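Local coordinates for uncharacterized protein (Leptospira interrogans serogroup Icterohaemorrhagiae serovar copenhageni, PDB 6ULO) that is of unknown function but carries a DUF7790 domain related to NADP-binding Rossmann folds and is probably tethered to a membrane, at residues 226-231 with 255-260; 93-98 with 143-148. All blocks are in the same frame, centred on the assembly; numbering follows the deposited sequence.

Contact 1. Residues 226-231 with 255-260; sequences AEEYFA and ISVRKD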
ATOM      1  N   ALA A 226      -9.235   4.614   3.714  1.00 12.09           N
ATOM      2  CA  ALA A 226      -9.598   4.001   4.991  1.00 12.90           C
ATOM      3  C   ALA A 226     -10.018   5.028   6.035  1.00 13.70           C
ATOM      4  O   ALA A 226     -10.882   4.728   6.866  1.00 13.62           O
ATOM      5  CB  ALA A 226      -8.429   3.175   5.520  1.00 13.25           C
ATOM      6  N   GLU A 227      -9.444   6.239   5.988  1.00 13.14           N
ATOM      7  CA  GLU A 227      -9.771   7.245   6.989  1.00 13.12           C
ATOM      8  C   GLU A 227     -11.208   7.723   6.857  1.00 13.67           C
ATOM      9  O   GLU A 227     -11.719   8.330   7.791  1.00 14.00           O
ATOM     10  CB  GLU A 227      -8.815   8.436   6.893  1.00 12.73           C
ATOM     11  CG  GLU A 227      -7.337   8.123   7.193  1.00 13.45           C
ATOM     12  CD  GLU A 227      -6.451   9.186   6.609  1.00 13.15           C
ATOM     13  OE1 GLU A 227      -6.235   9.131   5.382  1.00 13.14           O
ATOM     14  OE2 GLU A 227      -6.000  10.088   7.346  1.00 13.22           O
ATOM     15  N   GLU A 228     -11.859   7.492   5.718  1.00 14.36           N
ATOM     16  CA  GLU A 228     -13.260   7.867   5.604  1.00 14.34           C
ATOM     17  C   GLU A 228     -14.153   7.075   6.541  1.00 15.83           C
ATOM     18  O   GLU A 228     -15.322   7.449   6.720  1.00 17.71           O
ATOM     19  CB  GLU A 228     -13.728   7.672   4.162  1.00 14.69           C
ATOM     20  CG  GLU A 228     -12.997   8.570   3.179  1.00 14.56           C
ATOM     21  CD  GLU A 228     -13.795   8.823   1.915  1.00 15.43           C
ATOM     22  OE1 GLU A 228     -13.949   7.890   1.102  1.00 15.76           O
ATOM     23  OE2 GLU A 228     -14.255   9.973   1.725  1.00 15.98           O
ATOM     24  N   TYR A 229     -13.645   6.009   7.162  1.00 15.78           N
ATOM     25  CA  TYR A 229     -14.441   5.163   8.040  1.00 17.67           C
ATOM     26  C   TYR A 229     -14.315   5.505   9.521  1.00 17.74           C
ATOM     27  O   TYR A 229     -14.962   4.840  10.345  1.00 19.33           O
ATOM     28  CB  TYR A 229     -14.074   3.691   7.823  1.00 20.33           C
ATOM     29  CG  TYR A 229     -14.476   3.190   6.478  1.00 23.80           C
ATOM     30  CD1 TYR A 229     -15.648   2.468   6.316  1.00 26.77           C
ATOM     31  CD2 TYR A 229     -13.693   3.454   5.347  1.00 24.49           C
ATOM     32  CE1 TYR A 229     -16.034   2.010   5.075  1.00 28.23           C
ATOM     33  CE2 TYR A 229     -14.078   2.999   4.090  1.00 26.70           C
ATOM     34  CZ  TYR A 229     -15.255   2.279   3.968  1.00 28.65           C
ATOM     35  OH  TYR A 229     -15.659   1.813   2.739  1.00 30.60           O
ATOM     36  N   PHE A 230     -13.524   6.514   9.897  1.00 15.51           N
ATOM     37  CA  PHE A 230     -13.354   6.775  11.331  1.00 15.75           C
ATOM     38  C   PHE A 230     -12.930   8.216  11.587  1.00 16.62           C
ATOM     39  O   PHE A 230     -12.227   8.825  10.784  1.00 16.19           O
ATOM     40  CB  PHE A 230     -12.340   5.810  11.983  1.00 16.33           C
ATOM     41  CG  PHE A 230     -10.976   5.750  11.300  1.00 15.39           C
ATOM     42  CD1 PHE A 230      -9.982   6.690  11.575  1.00 15.72           C
ATOM     43  CD2 PHE A 230     -10.685   4.722  10.407  1.00 15.17           C
ATOM     44  CE1 PHE A 230      -8.723   6.591  10.977  1.00 16.17           C
ATOM     45  CE2 PHE A 230      -9.446   4.622   9.813  1.00 14.59           C
ATOM     46  CZ  PHE A 230      -8.469   5.558  10.091  1.00 15.19           C
ATOM     47  N   ALA A 231     -13.335   8.731  12.743  1.00 17.54           N
ATOM     48  CA  ALA A 231     -12.658   9.874  13.331  1.00 17.31           C
ATOM     49  C   ALA A 231     -11.394   9.358  14.009  1.00 16.49           C
ATOM     50  O   ALA A 231     -11.394   8.268  14.578  1.00 18.18           O
ATOM     51  CB  ALA A 231     -13.576  10.578  14.336  1.00 18.12           C
ATOM     52  N   ILE A 255     -10.292  10.349  -0.999  1.00 12.44           N
ATOM     53  CA  ILE A 255     -11.605  10.604  -0.420  1.00 12.99           C
ATOM     54  C   ILE A 255     -12.662  10.490  -1.510  1.00 12.94           C
ATOM     55  O   ILE A 255     -12.373  10.470  -2.708  1.00 13.54           O
ATOM     56  CB  ILE A 255     -11.733  11.961   0.306  1.00 14.01           C
ATOM     57  CG1 ILE A 255     -11.502  13.129  -0.666  1.00 14.50           C
ATOM     58  CG2 ILE A 255     -10.873  11.968   1.617  1.00 14.35           C
ATOM     59  CD1 ILE A 255     -12.056  14.463  -0.102  1.00 16.61           C
ATOM     60  N   SER A 256     -13.916  10.428  -1.057  1.00 13.19           N
ATOM     61  CA  SER A 256     -15.018  10.247  -1.997  1.00 14.28           C
ATOM     62  C   SER A 256     -16.243  11.065  -1.629  1.00 16.00           C
ATOM     63  O   SER A 256     -17.323  10.788  -2.151  1.00 20.39           O
ATOM     64  CB  SER A 256     -15.363   8.750  -2.108  1.00 15.79           C
ATOM     65  OG  SER A 256     -15.782   8.215  -0.858  1.00 16.40           O
ATOM     66  N   VAL A 257     -16.100  12.040  -0.744  1.00 15.63           N
ATOM     67  CA  VAL A 257     -17.198  12.879  -0.289  1.00 16.08           C
ATOM     68  C   VAL A 257     -16.855  14.323  -0.633  1.00 15.70           C
ATOM     69  O   VAL A 257     -15.718  14.666  -0.950  1.00 15.16           O
ATOM     70  CB  VAL A 257     -17.456  12.727   1.228  1.00 18.64           C
ATOM     71  CG1 VAL A 257     -17.783  11.299   1.569  1.00 19.62           C
ATOM     72  CG2 VAL A 257     -16.249  13.176   2.003  1.00 18.59           C
ATOM     73  N   ARG A 258     -17.875  15.182  -0.551  1.00 15.37           N
ATOM     74  CA  ARG A 258     -17.746  16.610  -0.855  1.00 15.31           C
ATOM     75  C   ARG A 258     -17.060  16.834  -2.196  1.00 15.77           C
ATOM     76  O   ARG A 258     -16.091  17.581  -2.310  1.00 15.90           O
ATOM     77  CB  ARG A 258     -17.060  17.389   0.273  1.00 15.13           C
ATOM     78  CG  ARG A 258     -17.871  17.486   1.570  1.00 15.59           C
ATOM     79  CD  ARG A 258     -19.208  18.216   1.360  1.00 15.28           C
ATOM     80  NE  ARG A 258     -19.087  19.557   0.778  1.00 15.32           N
ATOM     81  CZ  ARG A 258     -18.880  20.664   1.486  1.00 15.62           C
ATOM     82  NH1 ARG A 258     -18.689  20.590   2.795  1.00 17.76           N
ATOM     83  NH2 ARG A 258     -18.826  21.844   0.885  1.00 16.04           N
ATOM     84  N   LYS A 259     -17.595  16.192  -3.233  1.00 15.49           N
ATOM     85  CA  LYS A 259     -16.991  16.356  -4.553  1.00 16.31           C
ATOM     86  C   LYS A 259     -17.134  17.781  -5.089  1.00 16.11           C
ATOM     87  O   LYS A 259     -16.408  18.142  -6.025  1.00 16.59           O
ATOM     88  CB  LYS A 259     -17.587  15.332  -5.507  1.00 18.06           C
ATOM     89  CG  LYS A 259     -18.990  15.667  -5.926  1.00 20.70           C
ATOM     90  CD  LYS A 259     -19.709  14.424  -6.452  1.00 23.94           C
ATOM     91  CE  LYS A 259     -19.137  13.901  -7.747  1.00 26.37           C
ATOM     92  NZ  LYS A 259     -20.196  13.204  -8.590  1.00 27.31           N
ATOM     93  N   ASP A 260     -18.022  18.604  -4.500  1.00 15.72           N
ATOM     94  CA  ASP A 260     -18.044  20.030  -4.841  1.00 16.01           C
ATOM     95  C   ASP A 260     -16.720  20.699  -4.488  1.00 16.02           C
ATOM     96  O   ASP A 260     -16.238  21.564  -5.226  1.00 18.23           O
ATOM     97  CB  ASP A 260     -19.218  20.749  -4.161  1.00 16.76           C
ATOM     98  CG  ASP A 260     -19.147  20.682  -2.638  1.00 16.88           C
ATOM     99  OD1 ASP A 260     -19.036  19.548  -2.084  1.00 16.44           O
ATOM    100  OD2 ASP A 260     -19.169  21.760  -1.999  1.00 16.99           O
TER

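Contact 2. Residues 93-98 with 143-148; sequences TQIVVH and KKVYKQ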
ATOM      1  N   THR A  93      -7.530  -7.297   7.168  1.00 13.45           N
ATOM      2  CA  THR A  93      -8.359  -8.372   6.631  1.00 14.26           C
ATOM      3  C   THR A  93      -7.444  -9.511   6.175  1.00 12.90           C
ATOM      4  O   THR A  93      -6.509  -9.292   5.389  1.00 13.14           O
ATOM      5  CB  THR A  93      -9.239  -7.867   5.474  1.00 14.79           C
ATOM      6  OG1 THR A  93     -10.063  -6.765   5.930  1.00 16.01           O
ATOM      7  CG2 THR A  93     -10.153  -8.976   4.983  1.00 16.39           C
ATOM      8  N   GLN A  94      -7.723 -10.732   6.664  1.00 13.45           N
ATOM      9  CA  GLN A  94      -6.817 -11.843   6.396  0.59 13.98           C
ATOM     10  C   GLN A  94      -6.670 -12.109   4.901  1.00 13.16           C
ATOM     11  O   GLN A  94      -5.561 -12.430   4.437  1.00 12.73           O
ATOM     12  CB  GLN A  94      -7.271 -13.094   7.139  0.59 16.08           C
ATOM     13  CG  GLN A  94      -6.228 -14.176   7.163  0.59 16.05           C
ATOM     14  CD  GLN A  94      -4.862 -13.691   7.653  0.59 17.48           C
ATOM     15  OE1 GLN A  94      -3.912 -13.581   6.888  0.59 18.89           O
ATOM     16  NE2 GLN A  94      -4.772 -13.383   8.942  0.59 18.80           N
ATOM     17  N   ILE A  95      -7.748 -11.948   4.122  1.00 11.98           N
ATOM     18  CA  ILE A  95      -7.634 -12.253   2.703  1.00 11.66           C
ATOM     19  C   ILE A  95      -6.638 -11.333   2.029  1.00 10.40           C
ATOM     20  O   ILE A  95      -5.948 -11.749   1.092  1.00 11.78           O
ATOM     21  CB  ILE A  95      -9.003 -12.272   1.988  1.00 12.32           C
ATOM     22  CG1 ILE A  95      -8.882 -13.064   0.660  1.00 12.67           C
ATOM     23  CG2 ILE A  95      -9.531 -10.842   1.689  1.00 13.29           C
ATOM     24  CD1 ILE A  95     -10.214 -13.205  -0.102  1.00 14.88           C
ATOM     25  N   VAL A  96      -6.559 -10.071   2.470  1.00 10.77           N
ATOM     26  CA  VAL A  96      -5.618  -9.135   1.864  1.00 10.71           C
ATOM     27  C   VAL A  96      -4.182  -9.530   2.192  1.00 10.70           C
ATOM     28  O   VAL A  96      -3.318  -9.572   1.315  1.00 11.37           O
ATOM     29  CB  VAL A  96      -5.938  -7.704   2.335  1.00 10.64           C
ATOM     30  CG1 VAL A  96      -4.851  -6.748   1.899  1.00 11.97           C
ATOM     31  CG2 VAL A  96      -7.292  -7.237   1.832  1.00 12.33           C
ATOM     32  N   VAL A  97      -3.923  -9.882   3.459  1.00 10.71           N
ATOM     33  CA  VAL A  97      -2.586 -10.287   3.878  1.00 10.65           C
ATOM     34  C   VAL A  97      -2.151 -11.522   3.107  1.00 10.79           C
ATOM     35  O   VAL A  97      -1.040 -11.578   2.566  1.00 11.27           O
ATOM     36  CB  VAL A  97      -2.522 -10.489   5.412  1.00 11.26           C
ATOM     37  CG1 VAL A  97      -1.115 -10.933   5.829  1.00 12.41           C
ATOM     38  CG2 VAL A  97      -2.927  -9.198   6.158  1.00 12.30           C
ATOM     39  N   HIS A  98      -3.057 -12.489   2.966  1.00 11.39           N
ATOM     40  CA  HIS A  98      -2.702 -13.725   2.275  1.00 11.10           C
ATOM     41  C   HIS A  98      -2.569 -13.529   0.775  1.00 10.77           C
ATOM     42  O   HIS A  98      -1.673 -14.111   0.165  1.00 11.58           O
ATOM     43  CB  HIS A  98      -3.744 -14.782   2.592  1.00 12.72           C
ATOM     44  CG  HIS A  98      -3.548 -15.374   3.944  1.00 14.56           C
ATOM     45  ND1 HIS A  98      -4.521 -16.093   4.596  1.00 16.18           N
ATOM     46  CD2 HIS A  98      -2.454 -15.398   4.743  1.00 16.48           C
ATOM     47  CE1 HIS A  98      -4.037 -16.531   5.748  1.00 17.78           C
ATOM     48  NE2 HIS A  98      -2.784 -16.125   5.858  1.00 18.67           N
ATOM     49  N   LYS A 143      -4.565 -21.540  -1.691  1.00 11.33           N
ATOM     50  CA  LYS A 143      -5.302 -21.882  -2.903  1.00 12.14           C
ATOM     51  C   LYS A 143      -6.713 -21.318  -2.853  1.00 12.91           C
ATOM     52  O   LYS A 143      -7.235 -20.834  -3.865  1.00 13.75           O
ATOM     53  CB  LYS A 143      -5.339 -23.400  -3.115  1.00 13.80           C
ATOM     54  CG  LYS A 143      -3.996 -23.996  -3.407  1.00 14.96           C
ATOM     55  CD  LYS A 143      -4.100 -25.521  -3.561  1.00 18.83           C
ATOM     56  CE  LYS A 143      -3.506 -26.004  -4.834  1.00 19.81           C
ATOM     57  NZ  LYS A 143      -3.604 -27.483  -4.962  1.00 18.47           N
ATOM     58  N   LYS A 144      -7.352 -21.362  -1.678  1.00 12.78           N
ATOM     59  CA  LYS A 144      -8.676 -20.773  -1.539  0.50 13.21           C
ATOM     60  C   LYS A 144      -8.623 -19.274  -1.799  1.00 12.84           C
ATOM     61  O   LYS A 144      -9.469 -18.729  -2.508  1.00 14.15           O
ATOM     62  CB  LYS A 144      -9.216 -21.036  -0.134  0.50 13.87           C
ATOM     63  CG  LYS A 144      -9.653 -22.471   0.153  0.50 15.41           C
ATOM     64  CD  LYS A 144     -10.179 -22.546   1.590  0.50 18.27           C
ATOM     65  CE  LYS A 144     -10.642 -23.919   1.949  0.50 20.74           C
ATOM     66  NZ  LYS A 144     -11.546 -24.402   0.897  0.50 22.49           N
ATOM     67  N   VAL A 145      -7.636 -18.588  -1.216  1.00 12.20           N
ATOM     68  CA  VAL A 145      -7.475 -17.151  -1.462  1.00 11.87           C
ATOM     69  C   VAL A 145      -7.255 -16.883  -2.945  1.00 11.30           C
ATOM     70  O   VAL A 145      -7.865 -15.965  -3.517  1.00 13.43           O
ATOM     71  CB  VAL A 145      -6.355 -16.551  -0.582  1.00 12.30           C
ATOM     72  CG1 VAL A 145      -6.057 -15.108  -1.023  1.00 13.09           C
ATOM     73  CG2 VAL A 145      -6.756 -16.586   0.870  1.00 12.66           C
ATOM     74  N   TYR A 146      -6.415 -17.686  -3.605  1.00 11.31           N
ATOM     75  CA  TYR A 146      -6.190 -17.500  -5.040  1.00 12.03           C
ATOM     76  C   TYR A 146      -7.504 -17.568  -5.797  1.00 12.20           C
ATOM     77  O   TYR A 146      -7.798 -16.711  -6.636  1.00 13.33           O
ATOM     78  CB  TYR A 146      -5.225 -18.573  -5.578  1.00 12.01           C
ATOM     79  CG  TYR A 146      -4.975 -18.415  -7.068  1.00 12.60           C
ATOM     80  CD1 TYR A 146      -3.815 -17.790  -7.535  1.00 12.84           C
ATOM     81  CD2 TYR A 146      -5.871 -18.920  -8.007  1.00 13.42           C
ATOM     82  CE1 TYR A 146      -3.591 -17.614  -8.913  1.00 12.76           C
ATOM     83  CE2 TYR A 146      -5.659 -18.760  -9.381  1.00 12.80           C
ATOM     84  CZ  TYR A 146      -4.511 -18.118  -9.820  1.00 12.37           C
ATOM     85  OH  TYR A 146      -4.305 -17.978 -11.176  1.00 13.74           O
ATOM     86  N   LYS A 147      -8.322 -18.570  -5.494  1.00 13.65           N
ATOM     87  CA  LYS A 147      -9.577 -18.757  -6.214  1.00 13.94           C
ATOM     88  C   LYS A 147     -10.583 -17.654  -5.921  1.00 14.70           C
ATOM     89  O   LYS A 147     -11.325 -17.252  -6.817  1.00 16.23           O
ATOM     90  CB  LYS A 147     -10.145 -20.134  -5.920  1.00 16.22           C
ATOM     91  CG  LYS A 147      -9.251 -21.201  -6.484  1.00 17.04           C
ATOM     92  CD  LYS A 147      -9.659 -22.573  -5.980  1.00 19.82           C
ATOM     93  CE  LYS A 147      -8.629 -23.623  -6.354  1.00 21.51           C
ATOM     94  NZ  LYS A 147      -8.990 -24.967  -5.841  1.00 22.43           N
ATOM     95  N   GLN A 148     -10.593 -17.114  -4.705  1.00 14.39           N
ATOM     96  CA  GLN A 148     -11.489 -16.002  -4.397  1.00 14.97           C
ATOM     97  C   GLN A 148     -11.013 -14.722  -5.064  1.00 14.52           C
ATOM     98  O   GLN A 148     -11.825 -13.927  -5.555  1.00 15.70           O
ATOM     99  CB  GLN A 148     -11.473 -15.769  -2.895  1.00 15.90           C
ATOM    100  CG  GLN A 148     -12.165 -16.791  -2.073  1.00 17.32           C
ATOM    101  CD  GLN A 148     -11.946 -16.525  -0.609  1.00 19.17           C
ATOM    102  OE1 GLN A 148     -10.828 -16.647  -0.112  1.00 19.99           O
ATOM    103  NE2 GLN A 148     -12.987 -16.087   0.073  1.00 20.88           N
TER

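Contact 1. Residues 226-231 with 255-260
Glu228 alone carries the 226-231 side of this contact, and its carboxylate lands on Ser256. Along the first segment, Ala226 opens a single 3-10 turn, its O accepting Tyr229 N at 3.1 Å. Glu227 turns to other partners, a salt bridge with Arg253 and a hydrogen bond with Tyr232. Glu228 comes next; its CB heads toward 255-260 and the chain is extended beyond CG, which carries both oxygens across a gap of 6.8 Å between Glu228 CA and Ile255 CA. Ser256 OG donates to Glu228 OE1 at 2.7 Å, meeting the syn lone pair. Ser256 N donates to Glu228 OE2 at 2.8 Å with an N-H...O angle of 158°, but from 37° above the carboxylate plane. With chi1 at 61°, Ser256 OG sits between its own backbone N and carbonyl carbon, and from there both donors can face one carboxylate. Asn225 ND2 gives OE1 a second bond, which limits rotation of the group. Apolar atoms flank OE2: Ile255 CB lies 3.5 Å from Glu228 OE2, and both Val257 methyls touch it more loosely. The 226-231 turn follows strand 218-222, and Ile255 ends the neighbouring parallel strand 249-255, so the carboxylate joins two loops at the C-terminal edge of a Rossmann-like sheet.

Contact 2. Residues 93-98 with 143-148
Ile95 and Val145 mark the nearest approach of the two backbones, with Ile95 CA 6.4 Å from Val145 CA. The axes of helix 94-98 and helix 143-148 stay 10.0 Å apart at their closest and cross at -100°, almost perpendicular, so the meeting is confined to a small patch that buries 194 Å² in all. Asp41 OD1 receives the backbone N of Ile95 in the first turn of the helix. Across the patch there is no hydrogen bond; the contact is van der Waals, with Ile95 and Val145 at its centre and His98 CB and the Gln148 amide beside them. The CG1 atoms of Ile95 and Val145 are 3.9 Å apart, and the two side chains run past each other in opposite directions. The other methyl, Val145 CG2, lies 3.9 Å from His98 CB and sits near the plane of the imidazole, at its edge. Because the same valine also touches Ala99 and Ile102, it sits like a single knob among four residues of helix 94-109 spaced i, i+3, i+4, i+7, though at this steep crossing the packing is not that of a coiled coil. That helix follows strand 86-91 in the Rossmann-like core, and Val97 leans on Pro193 of strand 191-195; helix 139-166 therefore packs against a helix that itself rests on the sheet. Ile95 holds CG1 anti to its N and CD1 anti in turn (chi1 -160°, chi2 177°), an extended form that delivers CD1 to Gln148. There Gln148 OE1 is 3.5 Å from Ile95 CD1, while Gln148 NE2 stays 4.0 Å from the same methyl. The His98 ring also pairs edge-to-face with Tyr142, one residue before 143-148.

In the fold
Going from the N terminus, contact 2 is met first: 93-98 begins the helix after strand 86-91, and the helical segment 143-148 returns to it after 44 intervening residues, mostly helical, closing a helical excursion made before strand 191-195. Contact 1 follows, bringing 226-231 and 255-260 together around 23 residues that include helix 234-241 and most of strand 249-255. The two loops are in series, neither nested nor crossed. The centres of contacts 1 and 2 lie about 27 Å apart, and the two do not touch. Contact 2 ties helix 139-166 to helix 94-109, which touches strand 191-195, whereas contact 1 joins the loops beyond the adjacent strands 218-222 and 249-255 of the same sheet.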